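Local coordinates for FdxN element excision controlling factor protein (Anabaena variabilis, PDB 2OKF) that probably acts in the site-specific recombination that excises the fdxN element during activation of nitrogen-fixation genes, and is thought to bind nucleic acid, at residues V58-F63 and Y97-L102; D19-T24 and I47-Q52; L28-G33 and G85-V90. One frame throughout, in Å; residues are numbered along the deposited sequence. Where two conformers were deposited one is given.

Interaction 1 of 3, residues V58-F63 and Y97-L102. With EDO (1,2-ethanediol), chain G.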
loop_
_atom_site.group_PDB
_atom_site.type_symbol
_atom_site.label_atom_id
_atom_site.label_comp_id
_atom_site.label_asym_id
_atom_site.label_seq_id
_atom_site.Cartn_x
_atom_site.Cartn_y
_atom_site.Cartn_z
ATOM N N VAL A 58 -1.038 -7.434 -14.573
ATOM C CA VAL A 58 0.196 -7.668 -13.877
ATOM C C VAL A 58 0.854 -6.364 -13.509
ATOM O O VAL A 58 1.128 -5.516 -14.362
ATOM C CB VAL A 58 1.191 -8.486 -14.744
ATOM C CG1 VAL A 58 2.465 -8.761 -13.954
ATOM C CG2 VAL A 58 0.546 -9.778 -15.179
ATOM N N GLU A 59 1.085 -6.239 -12.196
ATOM C CA GLU A 59 1.809 -5.139 -11.538
ATOM C C GLU A 59 3.285 -5.537 -11.448
ATOM O O GLU A 59 3.644 -6.418 -10.687
ATOM C CB GLU A 59 1.224 -4.844 -10.181
ATOM C CG GLU A 59 2.013 -3.837 -9.371
ATOM C CD GLU A 59 1.498 -3.691 -7.984
ATOM O OE1 GLU A 59 0.339 -4.045 -7.726
ATOM O OE2 GLU A 59 2.263 -3.204 -7.098
ATOM N N VAL A 60 4.109 -4.927 -12.296
ATOM C CA VAL A 60 5.520 -5.293 -12.342
ATOM C C VAL A 60 6.377 -4.554 -11.356
ATOM O O VAL A 60 6.386 -3.352 -11.374
ATOM C CB VAL A 60 6.119 -5.110 -13.754
ATOM C CG1 VAL A 60 7.590 -5.540 -13.769
ATOM C CG2 VAL A 60 5.332 -5.918 -14.737
ATOM N N LYS A 61 7.140 -5.317 -10.562
ATOM C CA LYS A 61 8.124 -4.787 -9.608
ATOM C C LYS A 61 9.475 -5.477 -9.794
ATOM O O LYS A 61 9.563 -6.684 -10.167
ATOM C CB LYS A 61 7.640 -4.929 -8.164
ATOM C CG LYS A 61 6.372 -4.136 -7.902
ATOM C CD LYS A 61 6.650 -2.666 -7.999
ATOM C CE LYS A 61 5.397 -1.840 -7.945
ATOM N NZ LYS A 61 5.713 -0.418 -7.793
ATOM N N SER A 62 10.529 -4.709 -9.603
ATOM C CA SER A 62 11.898 -5.227 -9.760
ATOM C C SER A 62 12.633 -5.342 -8.425
ATOM O O SER A 62 13.610 -6.075 -8.334
ATOM C CB SER A 62 12.665 -4.296 -10.664
ATOM O OG SER A 62 12.602 -2.987 -10.133
ATOM N N PHE A 63 12.146 -4.633 -7.400
ATOM C CA PHE A 63 12.744 -4.683 -6.075
ATOM C C PHE A 63 14.250 -4.489 -6.136
ATOM O O PHE A 63 15.034 -5.334 -5.700
ATOM C CB PHE A 63 12.344 -5.972 -5.331
ATOM C CG PHE A 63 10.949 -5.919 -4.773
ATOM C CD1 PHE A 63 10.723 -5.396 -3.512
ATOM C CD2 PHE A 63 9.874 -6.355 -5.512
ATOM C CE1 PHE A 63 9.446 -5.319 -3.007
ATOM C CE2 PHE A 63 8.584 -6.266 -5.003
ATOM C CZ PHE A 63 8.385 -5.748 -3.746
ATOM N N TYR A 97 -2.128 -9.739 -10.532
ATOM C CA TYR A 97 -0.952 -10.396 -9.963
ATOM C C TYR A 97 0.167 -9.375 -9.738
ATOM O O TYR A 97 0.355 -8.493 -10.578
ATOM C CB TYR A 97 -0.415 -11.504 -10.919
ATOM C CG TYR A 97 -1.334 -12.655 -11.023
ATOM C CD1 TYR A 97 -2.425 -12.590 -11.901
ATOM C CD2 TYR A 97 -1.187 -13.795 -10.229
ATOM C CE1 TYR A 97 -3.338 -13.605 -11.969
ATOM C CE2 TYR A 97 -2.120 -14.823 -10.295
ATOM C CZ TYR A 97 -3.193 -14.719 -11.158
ATOM O OH TYR A 97 -4.131 -15.748 -11.251
ATOM N N LEU A 98 0.897 -9.545 -8.644
ATOM C CA LEU A 98 2.143 -8.790 -8.382
ATOM C C LEU A 98 3.254 -9.625 -8.972
ATOM O O LEU A 98 3.502 -10.753 -8.522
ATOM C CB LEU A 98 2.360 -8.567 -6.903
ATOM C CG LEU A 98 3.652 -7.885 -6.516
ATOM C CD1 LEU A 98 3.652 -6.456 -7.000
ATOM C CD2 LEU A 98 3.804 -7.949 -5.021
ATOM N N ALA A 99 3.985 -9.064 -9.928
ATOM C CA ALA A 99 5.135 -9.781 -10.533
ATOM C C ALA A 99 6.396 -9.461 -9.724
ATOM O O ALA A 99 6.725 -8.312 -9.535
ATOM C CB ALA A 99 5.326 -9.373 -11.980
ATOM N N VAL A 100 7.055 -10.499 -9.231
ATOM C CA VAL A 100 8.203 -10.424 -8.342
ATOM C C VAL A 100 9.382 -11.219 -8.972
ATOM O O VAL A 100 9.161 -12.353 -9.361
ATOM C CB VAL A 100 7.785 -11.168 -7.002
ATOM C CG1 VAL A 100 8.862 -11.121 -5.937
ATOM C CG2 VAL A 100 6.472 -10.619 -6.419
ATOM N N PRO A 101 10.586 -10.693 -8.983
ATOM C CA PRO A 101 11.716 -11.543 -9.397
ATOM C C PRO A 101 11.931 -12.733 -8.471
ATOM O O PRO A 101 11.647 -12.679 -7.273
ATOM C CB PRO A 101 12.905 -10.582 -9.317
ATOM C CG PRO A 101 12.327 -9.250 -9.498
ATOM C CD PRO A 101 11.033 -9.294 -8.770
ATOM N N LEU A 102 12.425 -13.824 -9.013
ATOM C CA LEU A 102 12.678 -15.014 -8.248
ATOM C C LEU A 102 13.640 -14.753 -7.115
ATOM O O LEU A 102 13.483 -15.322 -6.048
ATOM C CB LEU A 102 13.277 -16.086 -9.149
ATOM C CG LEU A 102 13.494 -17.450 -8.512
ATOM C CD1 LEU A 102 12.289 -18.007 -7.758
ATOM C CD2 LEU A 102 13.974 -18.423 -9.636
HETATM C C1 EDO G . 7.224 1.893 -10.329
HETATM O O1 EDO G . 5.810 1.803 -10.106
HETATM C C2 EDO G . 7.824 0.493 -10.297
HETATM O O2 EDO G . 8.889 0.459 -9.351
#
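Glu59 is held by strand 97-101 through both polar atoms of its backbone. Its N donates to Tyr97 O over 2.9 Å, nearly straight at 169°, and its O accepts a bond from Ala99 N at 2.8 Å. Bonding the residues before and after its partner Leu98 is the mark of parallel strands. A third bond, Lys61 N to Ala99 O, is longer at 3.2 Å and more bent, where strand 54-60 ends and the backbones begin to part. Beyond it Pro101, lacking an N-H, brings its CD within 3.3 Å of Lys61 O; that oxygen is hydrogen-bonded to Tyr128 OH instead.

Side chains pack on both faces of the pair, methyl on methyl on one and a methyl against two ionisable side chains on the other. On the face of Val58, Val60 and Ala99, Val58 CG1 stands anti to its backbone N (chi1 -178°) and meets Ala99 CB at 3.5 Å; the small alanine admits the two branched valines, which helix 6-18 covers through Val12. On the other face the Leu98 methyl CD1 lies 3.5 Å from Glu59 OE2 and 3.7 Å from Lys61 CG.

The end of Lys61 leads away from the partner strand, whereas the Glu59 carboxylate stays beside Leu98, its extended side chain packed against Ala76, Gln79 and Phe80 of helix 69-90. Lys61 bends at chi2 (-67°), and its NZ donates both to Gln79 OE1 and, at 3.2 Å, to O1 of a bound ethanediol, probably from the crystallisation liquor.

Glu59-Val60-Lys61 fits the (D/E)-x-K pattern of the PDDEXK clan, which includes XisH, so the pair may mark the clan's active-site position, though activity here is not established. Backbone bonding and the Leu98 flank would together hold the two side chains near each other.

Interaction 2 of 3, residues D19-T24 and I47-Q52; sequences DGWQIT and IAAERQ
Arg51 lays its side chain over one face of the Trp21 indole. CB begins the contact as a CH-pi donor, 3.6 Å from the centroid of the six-membered ring. CG, anti to the backbone N (chi1 -168°), comes 3.4 Å from Gly20 O, and CD lies 3.5 Å from Asp19 O. Farther out NE sits 3.6 Å from Trp21 CE2, and CZ is equally near NE1, the guanidinium plane only 14° from that of the ring. At the tip NH1 donates 2.8 Å to Asp19 O, which lies near the guanidinium plane. Long and flat-ended, arginine can thus satisfy a loop carbonyl while covering an aromatic face. An alanine in place of Trp21 would probably leave the Arg51 chain without its flat support, its guanidinium freer to swing about the Asp19 bond.

Beside this pair the strands are antiparallel: Gln22 and Glu50 bond N to O in both directions, and a water links Thr24 OG1 with Glu50 OE1. Gly20, with positive phi, closes helix 6-18 in a Schellman motif; Leu16 of that helix packs on Trp21 and Ile23, strand 22-25 is the sheet's outermost within this chain, and Ile56 of strand 54-60 touches Trp21 and Ala49.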
loop_
_atom_site.group_PDB
_atom_site.type_symbol
_atom_site.label_atom_id
_atom_site.label_comp_id
_atom_site.label_asym_id
_atom_site.label_seq_id
_atom_site.Cartn_x
_atom_site.Cartn_y
_atom_site.Cartn_z
ATOM N N ASP A 19 4.986 -18.216 -22.373
ATOM C CA ASP A 19 3.994 -19.150 -21.839
ATOM C C ASP A 19 2.668 -19.077 -22.618
ATOM O O ASP A 19 1.685 -19.638 -22.194
ATOM C CB ASP A 19 3.785 -18.920 -20.369
ATOM C CG ASP A 19 4.785 -19.612 -19.460
ATOM O OD1 ASP A 19 5.862 -20.050 -19.930
ATOM O OD2 ASP A 19 4.473 -19.686 -18.259
ATOM N N GLY A 20 2.671 -18.384 -23.742
ATOM C CA GLY A 20 1.448 -18.323 -24.542
ATOM C C GLY A 20 0.430 -17.291 -24.221
ATOM O O GLY A 20 -0.673 -17.360 -24.744
ATOM N N TRP A 21 0.774 -16.335 -23.349
ATOM C CA TRP A 21 -0.116 -15.220 -23.004
ATOM C C TRP A 21 -0.046 -14.168 -24.105
ATOM O O TRP A 21 0.998 -13.924 -24.716
ATOM C CB TRP A 21 0.307 -14.600 -21.665
ATOM C CG TRP A 21 0.078 -15.521 -20.514
ATOM C CD1 TRP A 21 0.932 -16.516 -20.080
ATOM C CD2 TRP A 21 -1.092 -15.615 -19.709
ATOM N NE1 TRP A 21 0.355 -17.199 -19.085
ATOM C CE2 TRP A 21 -0.884 -16.674 -18.812
ATOM C CE3 TRP A 21 -2.295 -14.890 -19.645
ATOM C CZ2 TRP A 21 -1.843 -17.039 -17.864
ATOM C CZ3 TRP A 21 -3.246 -15.268 -18.744
ATOM C CH2 TRP A 21 -3.022 -16.345 -17.869
ATOM N N GLN A 22 -1.194 -13.605 -24.416
ATOM C CA GLN A 22 -1.342 -12.538 -25.385
ATOM C C GLN A 22 -1.439 -11.243 -24.610
ATOM O O GLN A 22 -2.314 -11.105 -23.748
ATOM C CB GLN A 22 -2.636 -12.743 -26.171
ATOM C CG GLN A 22 -2.978 -11.594 -27.133
ATOM C CD GLN A 22 -4.385 -11.693 -27.767
ATOM O OE1 GLN A 22 -5.141 -12.665 -27.554
ATOM N NE2 GLN A 22 -4.746 -10.659 -28.528
ATOM N N ILE A 23 -0.536 -10.316 -24.890
ATOM C CA ILE A 23 -0.574 -9.022 -24.278
ATOM C C ILE A 23 -1.652 -8.155 -24.971
ATOM O O ILE A 23 -1.599 -7.992 -26.207
ATOM C CB ILE A 23 0.775 -8.344 -24.348
ATOM C CG1 ILE A 23 1.937 -9.241 -23.836
ATOM C CG2 ILE A 23 0.731 -7.004 -23.635
ATOM C CD1 ILE A 23 1.833 -9.714 -22.469
ATOM N N THR A 24 -2.632 -7.624 -24.233
ATOM C CA THR A 24 -3.707 -6.856 -24.867
ATOM C C THR A 24 -3.639 -5.355 -24.621
ATOM O O THR A 24 -4.173 -4.566 -25.428
ATOM C CB THR A 24 -5.075 -7.397 -24.466
ATOM O OG1 THR A 24 -5.232 -7.306 -23.031
ATOM C CG2 THR A 24 -5.215 -8.831 -24.965
ATOM N N ILE A 47 0.320 -4.350 -17.018
ATOM C CA ILE A 47 0.201 -5.141 -18.232
ATOM C C ILE A 47 -1.111 -5.915 -18.191
ATOM O O ILE A 47 -1.393 -6.574 -17.205
ATOM C CB ILE A 47 1.328 -6.193 -18.358
ATOM C CG1 ILE A 47 2.690 -5.522 -18.390
ATOM C CG2 ILE A 47 1.109 -7.052 -19.585
ATOM C CD1 ILE A 47 3.898 -6.491 -18.216
ATOM N N ALA A 48 -1.906 -5.837 -19.252
ATOM C CA ALA A 48 -3.121 -6.643 -19.372
ATOM C C ALA A 48 -2.774 -7.776 -20.344
ATOM O O ALA A 48 -2.181 -7.540 -21.405
ATOM C CB ALA A 48 -4.257 -5.861 -19.941
ATOM N N ALA A 49 -3.162 -9.003 -20.008
ATOM C CA ALA A 49 -2.900 -10.123 -20.878
ATOM C C ALA A 49 -3.998 -11.122 -20.735
ATOM O O ALA A 49 -4.807 -11.076 -19.792
ATOM C CB ALA A 49 -1.552 -10.776 -20.539
ATOM N N GLU A 50 -4.051 -12.027 -21.708
ATOM C CA GLU A 50 -5.035 -13.085 -21.630
ATOM C C GLU A 50 -4.575 -14.344 -22.298
ATOM O O GLU A 50 -3.672 -14.312 -23.115
ATOM C CB GLU A 50 -6.388 -12.646 -22.198
ATOM C CG GLU A 50 -6.410 -12.368 -23.621
ATOM C CD GLU A 50 -7.833 -11.987 -24.022
ATOM O OE1 GLU A 50 -8.255 -10.860 -23.697
ATOM O OE2 GLU A 50 -8.535 -12.825 -24.647
ATOM N N ARG A 51 -5.168 -15.469 -21.895
ATOM C CA ARG A 51 -4.831 -16.756 -22.496
ATOM C C ARG A 51 -6.031 -17.666 -22.367
ATOM O O ARG A 51 -6.498 -17.906 -21.248
ATOM C CB ARG A 51 -3.612 -17.354 -21.772
ATOM C CG ARG A 51 -2.982 -18.555 -22.494
ATOM C CD ARG A 51 -1.717 -19.017 -21.760
ATOM N NE ARG A 51 -2.085 -19.601 -20.474
ATOM C CZ ARG A 51 -1.293 -20.379 -19.757
ATOM N NH1 ARG A 51 -0.045 -20.674 -20.196
ATOM N NH2 ARG A 51 -1.758 -20.862 -18.635
ATOM N N GLN A 52 -6.492 -18.195 -23.501
ATOM C CA GLN A 52 -7.645 -19.075 -23.510
ATOM C C GLN A 52 -8.794 -18.450 -22.720
ATOM O O GLN A 52 -9.426 -19.097 -21.880
ATOM C CB GLN A 52 -7.232 -20.429 -22.936
ATOM C CG GLN A 52 -8.052 -21.601 -23.448
ATOM C CD GLN A 52 -7.486 -22.929 -22.990
ATOM O OE1 GLN A 52 -6.848 -23.002 -21.940
ATOM N NE2 GLN A 52 -7.740 -23.983 -23.758
HETATM O O HOH W 1 -6.929 -9.255 -21.992
#

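Interaction 3 of 3, residues L28-G33 and G85-V90; sequences LTISVG and GALRKV
Ile30 and Val32 press their methyls onto Ala86, Leu87 and Val90, a purely apolar contact. Ile30 divides its two branches between neighbours: CG2 touches Ala86 CB at 3.8 Å, while CD1 reaches Leu87 CD2 at 3.9 Å, the two long side chains crossing at about a right angle. Val32 does likewise. Its CG1, in the crowded position between backbone N and carbonyl carbon (chi1 66°), meets Ala86 CB at 3.9 Å, while its CG2 lies 3.8 Å from Val90 CG2, the two valines lying alongside one another and pointing opposite ways. Ala86 CB therefore touches two branched residues at once, where its shortness lets the segment 28-33 come close to the helix. Leu28 adds a looser contact, CD2 to Leu87 CD2 at 4.3 Å.

Around them lies a second shell that would help to place them. Val90, four residues after Ala86 and near the end of the helix, turns its side chain to the same segment. Leu46 packs on Leu28 and Ile30, Ala57 of strand 54-60 on Leu28 and Leu87, and Asn36 ND2 bonds Ile30 O. Phe113 of the second subunit packs on Val32 and Ala86.

The first strand of a small beta hairpin (31-32 with 35-36) and the loop leading into it thus pack on the C-terminal part of helix 69-90, the crossover helix of a beta-alpha-beta unit, where the second subunit also packs.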
loop_
_atom_site.group_PDB
_atom_site.type_symbol
_atom_site.label_atom_id
_atom_site.label_comp_id
_atom_site.label_asym_id
_atom_site.label_seq_id
_atom_site.Cartn_x
_atom_site.Cartn_y
_atom_site.Cartn_z
ATOM N N LEU A 28 -2.405 -0.876 -19.182
ATOM C CA LEU A 28 -3.812 -1.041 -18.921
ATOM C C LEU A 28 -4.156 0.187 -18.076
ATOM O O LEU A 28 -3.642 0.328 -16.963
ATOM C CB LEU A 28 -4.074 -2.299 -18.094
ATOM C CG LEU A 28 -5.509 -2.449 -17.596
ATOM C CD1 LEU A 28 -6.495 -2.566 -18.721
ATOM C CD2 LEU A 28 -5.515 -3.684 -16.699
ATOM N N THR A 29 -5.026 1.045 -18.574
ATOM C CA THR A 29 -5.409 2.243 -17.804
ATOM C C THR A 29 -6.722 1.982 -17.105
ATOM O O THR A 29 -7.605 1.325 -17.657
ATOM C CB THR A 29 -5.497 3.491 -18.667
ATOM O OG1 THR A 29 -6.375 3.249 -19.779
ATOM C CG2 THR A 29 -4.081 3.861 -19.169
ATOM N N ILE A 30 -6.830 2.488 -15.880
ATOM C CA ILE A 30 -8.025 2.284 -15.074
ATOM C C ILE A 30 -8.517 3.643 -14.555
ATOM O O ILE A 30 -7.769 4.367 -13.894
ATOM C CB ILE A 30 -7.723 1.348 -13.873
ATOM C CG1 ILE A 30 -6.980 0.086 -14.332
ATOM C CG2 ILE A 30 -9.021 0.960 -13.120
ATOM C CD1 ILE A 30 -6.453 -0.761 -13.194
ATOM N N SER A 31 -9.755 3.987 -14.877
ATOM C CA SER A 31 -10.363 5.209 -14.356
ATOM C C SER A 31 -11.648 4.827 -13.637
ATOM O O SER A 31 -12.518 4.194 -14.211
ATOM C CB SER A 31 -10.644 6.204 -15.480
ATOM O OG SER A 31 -9.425 6.753 -15.972
ATOM N N VAL A 32 -11.778 5.169 -12.359
ATOM C CA VAL A 32 -12.999 4.825 -11.684
ATOM C C VAL A 32 -13.181 5.672 -10.446
ATOM O O VAL A 32 -12.205 6.060 -9.789
ATOM C CB VAL A 32 -13.066 3.313 -11.297
ATOM C CG1 VAL A 32 -12.044 2.994 -10.282
ATOM C CG2 VAL A 32 -14.468 2.929 -10.786
ATOM N N GLY A 33 -14.436 5.993 -10.167
ATOM C CA GLY A 33 -14.781 6.689 -8.953
ATOM C C GLY A 33 -14.054 7.980 -8.716
ATOM O O GLY A 33 -13.723 8.294 -7.579
ATOM N N GLY A 85 -8.895 -3.348 -6.089
ATOM C CA GLY A 85 -10.187 -2.814 -5.722
ATOM C C GLY A 85 -10.838 -2.103 -6.907
ATOM O O GLY A 85 -12.050 -2.190 -7.121
ATOM N N ALA A 86 -10.032 -1.379 -7.686
ATOM C CA ALA A 86 -10.550 -0.696 -8.869
ATOM C C ALA A 86 -10.998 -1.720 -9.930
ATOM O O ALA A 86 -12.061 -1.584 -10.527
ATOM C CB ALA A 86 -9.490 0.237 -9.429
ATOM N N LEU A 87 -10.192 -2.733 -10.183
ATOM C CA LEU A 87 -10.529 -3.731 -11.199
ATOM C C LEU A 87 -11.836 -4.474 -10.875
ATOM O O LEU A 87 -12.566 -4.822 -11.777
ATOM C CB LEU A 87 -9.380 -4.731 -11.392
ATOM C CG LEU A 87 -8.225 -4.114 -12.148
ATOM C CD1 LEU A 87 -6.968 -5.029 -12.047
ATOM C CD2 LEU A 87 -8.593 -3.942 -13.647
ATOM N N ARG A 88 -12.110 -4.732 -9.600
ATOM C CA ARG A 88 -13.358 -5.367 -9.233
ATOM C C ARG A 88 -14.544 -4.616 -9.799
ATOM O O ARG A 88 -15.516 -5.211 -10.209
ATOM C CB ARG A 88 -13.577 -5.415 -7.717
ATOM C CG ARG A 88 -12.851 -6.407 -7.019
ATOM C CD ARG A 88 -13.292 -6.434 -5.548
ATOM N NE ARG A 88 -12.231 -7.128 -4.893
ATOM C CZ ARG A 88 -11.885 -6.968 -3.634
ATOM N NH1 ARG A 88 -12.521 -6.151 -2.795
ATOM N NH2 ARG A 88 -10.853 -7.701 -3.203
ATOM N N LYS A 89 -14.459 -3.285 -9.759
ATOM C CA LYS A 89 -15.536 -2.401 -10.154
ATOM C C LYS A 89 -15.483 -1.932 -11.611
ATOM O O LYS A 89 -16.385 -1.192 -12.061
ATOM C CB LYS A 89 -15.538 -1.212 -9.198
ATOM C CG LYS A 89 -15.643 -1.612 -7.707
ATOM C CD LYS A 89 -16.990 -2.150 -7.329
ATOM C CE LYS A 89 -17.080 -2.422 -5.818
ATOM N NZ LYS A 89 -16.341 -3.685 -5.374
ATOM N N VAL A 90 -14.511 -2.425 -12.374
ATOM C CA VAL A 90 -14.351 -2.053 -13.769
ATOM C C VAL A 90 -14.235 -3.273 -14.712
ATOM O O VAL A 90 -14.910 -3.362 -15.731
ATOM C CB VAL A 90 -13.132 -1.127 -13.938
ATOM C CG1 VAL A 90 -12.976 -0.760 -15.403
ATOM C CG2 VAL A 90 -13.339 0.130 -13.138
#

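Interaction 1 is the core contact, near the centre of the chain; interactions 2 and 3 lie farther out and are partly buried. Interactions 1 and 2 belong to one mixed sheet and meet where Val58 N probably bonds Ile47 O, so strand 47-51 joins the outer strand 22-25 to strand 54-60 of the parallel pair. Interaction 3 concerns helix 69-90, which connects the two strands of interaction 1, and touches interaction 2 through packing of Ala48 against Leu28. The chemistry follows position: both sheet contacts rest on backbone bonds, parallel beside ionisable groups at the centre, antiparallel with an arginine over a tryptophan at the outer strand, whereas methyl packing alone serves beside the second subunit.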